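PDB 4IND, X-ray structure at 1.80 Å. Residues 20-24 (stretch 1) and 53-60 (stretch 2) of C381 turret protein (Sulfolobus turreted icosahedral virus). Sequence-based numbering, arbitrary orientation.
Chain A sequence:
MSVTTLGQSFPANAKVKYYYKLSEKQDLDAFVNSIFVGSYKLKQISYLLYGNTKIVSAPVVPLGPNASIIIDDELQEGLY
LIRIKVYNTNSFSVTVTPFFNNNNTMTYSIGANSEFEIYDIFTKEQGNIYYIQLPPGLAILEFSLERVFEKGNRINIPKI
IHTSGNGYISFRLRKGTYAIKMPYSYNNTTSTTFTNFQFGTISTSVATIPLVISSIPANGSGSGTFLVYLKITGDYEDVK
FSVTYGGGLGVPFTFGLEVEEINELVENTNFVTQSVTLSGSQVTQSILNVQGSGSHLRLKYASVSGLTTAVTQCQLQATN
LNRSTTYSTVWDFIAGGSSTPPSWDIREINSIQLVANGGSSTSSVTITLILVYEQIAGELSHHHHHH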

# COMPACT_ATOMS: atom_id res chain seq x y z
N TYR A 20 26.91 -12.71 7.27
CA TYR A 20 28.27 -13.22 7.31
C TYR A 20 28.28 -14.65 6.81
O TYR A 20 27.47 -15.46 7.27
N LYS A 21 29.17 -14.97 5.89
CA LYS A 21 29.47 -16.37 5.64
C LYS A 21 30.88 -16.55 6.16
O LYS A 21 31.82 -15.99 5.60
N LEU A 22 31.04 -17.32 7.22
CA LEU A 22 32.30 -17.27 7.99
C LEU A 22 33.41 -18.10 7.39
O LEU A 22 34.56 -18.07 7.86
N SER A 23 33.10 -18.80 6.30
CA SER A 23 34.12 -19.45 5.50
C SER A 23 34.75 -18.50 4.48
O SER A 23 35.66 -18.89 3.74
N GLU A 24 34.28 -17.25 4.44
CA GLU A 24 34.97 -16.18 3.69
C GLU A 24 35.85 -15.40 4.67
O GLU A 24 35.37 -14.92 5.70
N THR A 53 28.63 -34.36 -0.05
CA THR A 53 29.34 -33.81 1.10
C THR A 53 29.80 -32.37 0.85
O THR A 53 30.70 -32.12 0.06
N LYS A 54 29.15 -31.44 1.55
CA LYS A 54 29.56 -30.04 1.49
C LYS A 54 30.77 -29.87 2.41
O LYS A 54 30.76 -30.32 3.55
N ILE A 55 31.82 -29.24 1.90
CA ILE A 55 33.02 -29.05 2.69
C ILE A 55 33.33 -27.54 2.78
O ILE A 55 33.46 -26.88 1.74
N VAL A 56 33.41 -27.02 4.00
CA VAL A 56 33.84 -25.63 4.23
C VAL A 56 34.91 -25.55 5.34
O VAL A 56 35.05 -26.47 6.16
N SER A 57 35.67 -24.47 5.36
CA SER A 57 36.54 -24.17 6.50
C SER A 57 35.86 -23.09 7.32
O SER A 57 35.57 -22.02 6.79
N ALA A 58 35.57 -23.38 8.58
CA ALA A 58 34.75 -22.50 9.41
C ALA A 58 35.31 -22.43 10.82
O ALA A 58 36.02 -23.34 11.25
N PRO A 59 35.01 -21.34 11.55
CA PRO A 59 35.48 -21.20 12.93
C PRO A 59 34.72 -22.16 13.87
O PRO A 59 33.49 -22.29 13.77
N VAL A 60 35.45 -22.86 14.72
CA VAL A 60 34.84 -23.73 15.72
C VAL A 60 35.18 -23.23 17.12
O VAL A 60 36.33 -22.89 17.38

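The two stretches meet where a turn of the chain lies against a long strand. Stretch 1 leaves its strand after Lys21 and enters a type I beta turn from Lys21 to Glu24. The turn is closed by a backbone hydrogen bond from Glu24 N to Lys21 O, 3.0 Å long. Glu24 then takes the N-cap position of a helix. Stretch 2 is strand throughout. The contact is small, with 228 Å² buried on both sides together, and no direct hydrogen bond crosses it. Ser23, Pro59 and Leu22 cover the most surface.

Ser23 has the most surface covered by the other stretch. Ser23 CA lies 5.0 Å from Ala58 CA, the closest CA pair between the stretches. The CA-to-CB bond points sideways, and chi1 is p at 50°. Much of its contact is with the strand backbone. Ser23 CB comes within 3.2 Å of Ser57 O. Ser23 CA is also 3.2 Å from Ser57 O, in a CA-H...O contact with an angle of 129° at the hydrogen. The carbonyl of Ser57 is thus directed at the turn, but it meets carbon rather than an amide. On its other contact, Ser23 CB packs 4.1 Å from Val56 CB. Val56 points toward the turn, with chi1 m. The hydroxyl OG of Ser23 is hydrogen-bonded elsewhere in the structure.

Water 2 supplies a polar link that the direct contacts lack. It donates to Ser23 O at 2.6 Å and to Ser57 O at 3.0 Å. Two carbonyls cannot hydrogen-bond to each other, so a water with two protons to give joins them. Ser57 O therefore receives the water as well as the CA-H contact. The Ser57 side chain takes no close part: its CB points sideways, chi1 is m, and its nearest approach is 5.4 Å, from Ser57 CB to Ser23 CB.

Leu22 and Pro59 form the apolar part of the contact. Both are buried, and each points toward the other stretch. Leu22 CB lies 3.8 Å from Pro59 CD, at van der Waals distance. Leu22 has chi1 m and chi2 t, and the Pro59 ring has a C-gamma endo pucker. Ala58, between Ser57 and Pro59, points its small side chain sideways, and its nearest approach is 5.2 Å, from Ala58 CB to Ser23 CB.

The two lysines meet at their tips. Lys54 points toward stretch 1. Lys21 starts sideways, but its end comes nearer. All four chi angles are t in both, so the chains are extended. Lys21 NZ and Lys54 NZ are 4.4 Å apart, a close approach of like charges. Water 1 lies within reach of both and accepts from each: 3.0 Å from Lys54 NZ, and 3.3 Å from Lys21 NZ in a weak bond. Both amines also have hydrogen-bond partners elsewhere in the structure.

Tyr20, Thr53, Ile55 and Val60 are out of reach, and Glu24 points away.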

# COMPACT_ATOMS: atom_id res chain seq x y z
CB TYR A 20 28.80 -13.27 8.75
CG TYR A 20 28.91 -11.94 9.47
CD1 TYR A 20 30.13 -11.26 9.55
CD2 TYR A 20 27.80 -11.40 10.11
CE1 TYR A 20 30.23 -10.05 10.23
CE2 TYR A 20 27.87 -10.19 10.78
CZ TYR A 20 29.10 -9.53 10.85
OH TYR A 20 29.17 -8.34 11.51
CB LYS A 21 29.40 -16.72 4.15
CG LYS A 21 29.52 -18.24 3.96
CD LYS A 21 29.16 -18.69 2.57
CE LYS A 21 29.15 -20.22 2.47
NZ LYS A 21 28.63 -20.70 1.14
CB LEU A 22 32.02 -17.61 9.46
CG LEU A 22 31.06 -16.60 10.09
CD1 LEU A 22 30.65 -17.04 11.48
CD2 LEU A 22 31.70 -15.20 10.13
CB SER A 23 33.54 -20.67 4.79
OG SER A 23 32.34 -20.32 4.14
CB GLU A 24 33.96 -15.20 3.07
CG GLU A 24 33.06 -15.77 1.99
CD GLU A 24 33.51 -15.38 0.60
OE1 GLU A 24 34.73 -15.21 0.40
OE2 GLU A 24 32.65 -15.23 -0.31
CB THR A 53 30.53 -34.67 1.47
OG1 THR A 53 30.08 -36.00 1.74
CG2 THR A 53 31.21 -34.13 2.70
CB LYS A 54 28.42 -29.14 1.96
CG LYS A 54 28.79 -27.66 2.08
CD LYS A 54 27.55 -26.79 2.34
CE LYS A 54 27.95 -25.44 2.93
NZ LYS A 54 26.86 -24.41 2.82
CB ILE A 55 34.21 -29.78 2.08
CG1 ILE A 55 33.90 -31.27 1.94
CG2 ILE A 55 35.46 -29.59 2.93
CD1 ILE A 55 35.03 -32.08 1.31
CB VAL A 56 32.66 -24.72 4.59
CG1 VAL A 56 31.66 -24.65 3.45
CG2 VAL A 56 31.99 -25.19 5.87
CB SER A 57 37.90 -23.67 6.02
OG SER A 57 38.57 -24.69 5.33
CB ALA A 58 33.30 -23.00 9.43
CB PRO A 59 35.16 -19.72 13.25
CG PRO A 59 33.93 -19.45 12.38
CD PRO A 59 34.28 -20.14 11.09
CB VAL A 60 35.38 -25.18 15.58
CG1 VAL A 60 34.69 -26.11 16.59
CG2 VAL A 60 35.19 -25.69 14.15
O HOH W 1 27.00 -23.30 0.03
O HOH W 2 37.35 -20.25 5.18